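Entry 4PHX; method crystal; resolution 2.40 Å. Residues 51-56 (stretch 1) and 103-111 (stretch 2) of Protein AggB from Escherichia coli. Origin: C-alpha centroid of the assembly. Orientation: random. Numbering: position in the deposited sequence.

Stretch 1, residues 51-56: IVQNNR
Stretch 2, residues 103-111: SAPGEYIFS

Residues 51-56 and 103-111 of AggB, at least 50 positions apart where they touch, bury 421 Å² between them. Stretch 1 is the end of a strand (Ile 51 to Gln 53, phi/psi near -120/133 for Ile 51 and Val 52 and -77/134 for Gln 53) that runs on into loop. Stretch 2 begins as loop and becomes a strand at Glu 107, extended through Ser 111. The two strand axes approach to 6.6 Å with their N-to-C directions 128° apart, so the chains run in broadly opposing directions but are strongly splayed. Register is set by Asn 54 and Tyr 108, whose CA atoms lie 5.1 Å apart.

Asn 54 (-70/159) dominates the polar contacts. Its CA-to-CB bond points sideways, and chi1 of -174° (t) with chi2 of -33° carries the amide into the loop preceding the second strand. There ND2 donates to Pro 105 O over a very short 2.4 Å, and weakly to Tyr 108 OH at 3.4 Å. The tyrosine hydroxyl in turn donates to Ala 104 O, 2.6 Å from OH, so amide, phenol and loop carbonyls form one connected network. Tyr 108 reaches it with chi1 of -60° (m) and chi2 of -98°; its CA-to-CB bond points sideways, but the ring end comes nearer stretch 1, with Val 52 O at the ring edge, 3.7 Å from CD1.

Gly 106, at 121/-158, leaves room for this amide. An ideal CB would point toward stretch 1 and lie 2.6 Å from Asn 54 OD1, a clash, and would also jam against the preceding carbonyl; the backbone angles alone call for glycine.

At the backbone, Asn 55 N donates to Glu 107 O at 3.2 Å, while Asn 54 CA makes a CA-H...O contact with Glu 107 O at 3.5 Å. Asn 55 (-84/77, chi1 -57°, m) directs its CB toward the second stretch. Glu 107 adopts chi1 -72° (m) and chi2 177° (t), with its CA-to-CB bond pointing sideways.

Val 52 supplies the apolar contact. Its CB points toward stretch 2, and chi1 of 177° (t) places CG1 4.1 Å from Tyr 108 CB and CG2 3.5 Å from Phe 110 CE1, at the edge of the phenyl ring. Phe 110 (chi1 -63°, m; chi2 -52°) starts sideways but brings its ring end nearer the valine. Gln 53, by contrast, points away (m, m), and the side chain of Ile 51 is out of reach. Ile 109 is m, t and exposed, its backbone O 3.8 Å from Val 52 CG1.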

# COMPACT_ATOMS: atom_id res chain seq x y z
N ILE B 51 -13.91 -0.49 21.61
CA ILE B 51 -12.73 -0.97 22.31
C ILE B 51 -13.15 -2.04 23.32
O ILE B 51 -14.09 -1.84 24.08
CB ILE B 51 -12.04 0.17 23.09
CG1 ILE B 51 -11.45 1.20 22.13
CG2 ILE B 51 -10.97 -0.39 24.02
CD1 ILE B 51 -9.97 1.01 21.88
N VAL B 52 -12.45 -3.15 23.35
CA VAL B 52 -12.82 -4.23 24.26
C VAL B 52 -11.72 -4.56 25.26
O VAL B 52 -10.56 -4.73 24.87
CB VAL B 52 -13.18 -5.51 23.48
CG1 VAL B 52 -13.50 -6.65 24.44
CG2 VAL B 52 -14.33 -5.25 22.55
N GLN B 53 -12.09 -4.68 26.53
CA GLN B 53 -11.16 -4.96 27.61
C GLN B 53 -10.73 -6.41 27.65
O GLN B 53 -11.55 -7.31 27.56
CB GLN B 53 -11.80 -4.62 28.97
CG GLN B 53 -11.89 -3.14 29.29
CD GLN B 53 -10.52 -2.46 29.25
OE1 GLN B 53 -10.11 -1.93 28.21
NE2 GLN B 53 -9.82 -2.47 30.38
N ASN B 54 -9.42 -6.61 27.81
CA ASN B 54 -8.90 -7.90 28.22
C ASN B 54 -9.30 -8.13 29.67
O ASN B 54 -9.61 -7.18 30.39
CB ASN B 54 -7.37 -7.88 28.12
CG ASN B 54 -6.74 -9.24 28.38
OD1 ASN B 54 -7.23 -10.04 29.19
ND2 ASN B 54 -5.63 -9.50 27.70
N ASN B 55 -9.30 -9.38 30.09
CA ASN B 55 -9.47 -9.67 31.51
C ASN B 55 -8.13 -9.57 32.23
O ASN B 55 -7.49 -10.59 32.51
CB ASN B 55 -10.11 -11.04 31.71
CG ASN B 55 -11.44 -11.15 30.99
OD1 ASN B 55 -11.58 -11.95 30.07
ND2 ASN B 55 -12.41 -10.34 31.41
N ARG B 56 -7.73 -8.33 32.48
CA ARG B 56 -6.58 -7.95 33.30
C ARG B 56 -6.39 -6.44 33.17
O ARG B 56 -6.29 -5.92 32.06
CB ARG B 56 -5.29 -8.65 32.88
CG ARG B 56 -4.04 -7.86 33.25
CD ARG B 56 -2.76 -8.60 32.91
NE ARG B 56 -2.41 -9.60 33.92
CZ ARG B 56 -1.96 -10.82 33.64
NH1 ARG B 56 -1.81 -11.20 32.38
NH2 ARG B 56 -1.66 -11.66 34.62
N SER B 103 -1.95 -7.65 20.07
CA SER B 103 -2.91 -8.29 20.95
C SER B 103 -2.25 -8.85 22.20
O SER B 103 -1.53 -9.84 22.16
CB SER B 103 -3.64 -9.42 20.21
OG SER B 103 -2.75 -10.49 19.93
N ALA B 104 -2.50 -8.20 23.32
CA ALA B 104 -2.12 -8.80 24.58
C ALA B 104 -2.91 -10.09 24.67
O ALA B 104 -4.10 -10.11 24.34
CB ALA B 104 -2.46 -7.90 25.72
N PRO B 105 -2.26 -11.17 25.11
CA PRO B 105 -2.95 -12.45 25.32
C PRO B 105 -4.06 -12.30 26.35
O PRO B 105 -4.20 -11.23 26.94
CB PRO B 105 -1.84 -13.36 25.87
CG PRO B 105 -0.81 -12.42 26.42
CD PRO B 105 -0.85 -11.23 25.51
N GLY B 106 -4.84 -13.36 26.56
CA GLY B 106 -5.88 -13.36 27.57
C GLY B 106 -7.25 -13.62 26.97
O GLY B 106 -7.36 -14.18 25.88
N GLU B 107 -8.29 -13.21 27.67
CA GLU B 107 -9.65 -13.39 27.17
C GLU B 107 -10.31 -12.06 26.82
O GLU B 107 -10.09 -11.07 27.50
CB GLU B 107 -10.51 -14.17 28.17
CG GLU B 107 -10.17 -15.64 28.28
CD GLU B 107 -11.01 -16.35 29.33
OE1 GLU B 107 -11.65 -15.66 30.15
OE2 GLU B 107 -11.02 -17.59 29.35
N TYR B 108 -11.09 -12.04 25.75
CA TYR B 108 -11.89 -10.88 25.44
C TYR B 108 -13.33 -11.31 25.20
O TYR B 108 -13.59 -12.21 24.38
CB TYR B 108 -11.36 -10.16 24.21
CG TYR B 108 -9.95 -9.65 24.32
CD1 TYR B 108 -9.68 -8.33 24.64
CD2 TYR B 108 -8.88 -10.49 24.07
CE1 TYR B 108 -8.38 -7.87 24.72
CE2 TYR B 108 -7.58 -10.05 24.15
CZ TYR B 108 -7.33 -8.75 24.47
OH TYR B 108 -6.02 -8.34 24.55
N ILE B 109 -14.25 -10.68 25.92
CA ILE B 109 -15.67 -10.99 25.78
C ILE B 109 -16.37 -10.07 24.79
O ILE B 109 -16.49 -8.87 25.01
CB ILE B 109 -16.40 -10.92 27.12
CG1 ILE B 109 -15.81 -11.93 28.11
CG2 ILE B 109 -17.87 -11.22 26.94
CD1 ILE B 109 -16.00 -11.52 29.55
N PHE B 110 -16.83 -10.64 23.69
CA PHE B 110 -17.70 -9.89 22.80
C PHE B 110 -19.17 -10.16 23.12
O PHE B 110 -19.65 -11.29 23.08
CB PHE B 110 -17.37 -10.25 21.37
CG PHE B 110 -15.96 -9.87 20.96
CD1 PHE B 110 -15.50 -8.58 21.16
CD2 PHE B 110 -15.12 -10.80 20.39
CE1 PHE B 110 -14.21 -8.23 20.79
CE2 PHE B 110 -13.82 -10.46 20.01
CZ PHE B 110 -13.37 -9.17 20.21
N SER B 111 -19.90 -9.10 23.45
CA SER B 111 -21.31 -9.25 23.66
C SER B 111 -22.01 -8.55 22.52
O SER B 111 -21.87 -7.34 22.37
CB SER B 111 -21.72 -8.64 25.00
OG SER B 111 -23.11 -8.43 25.01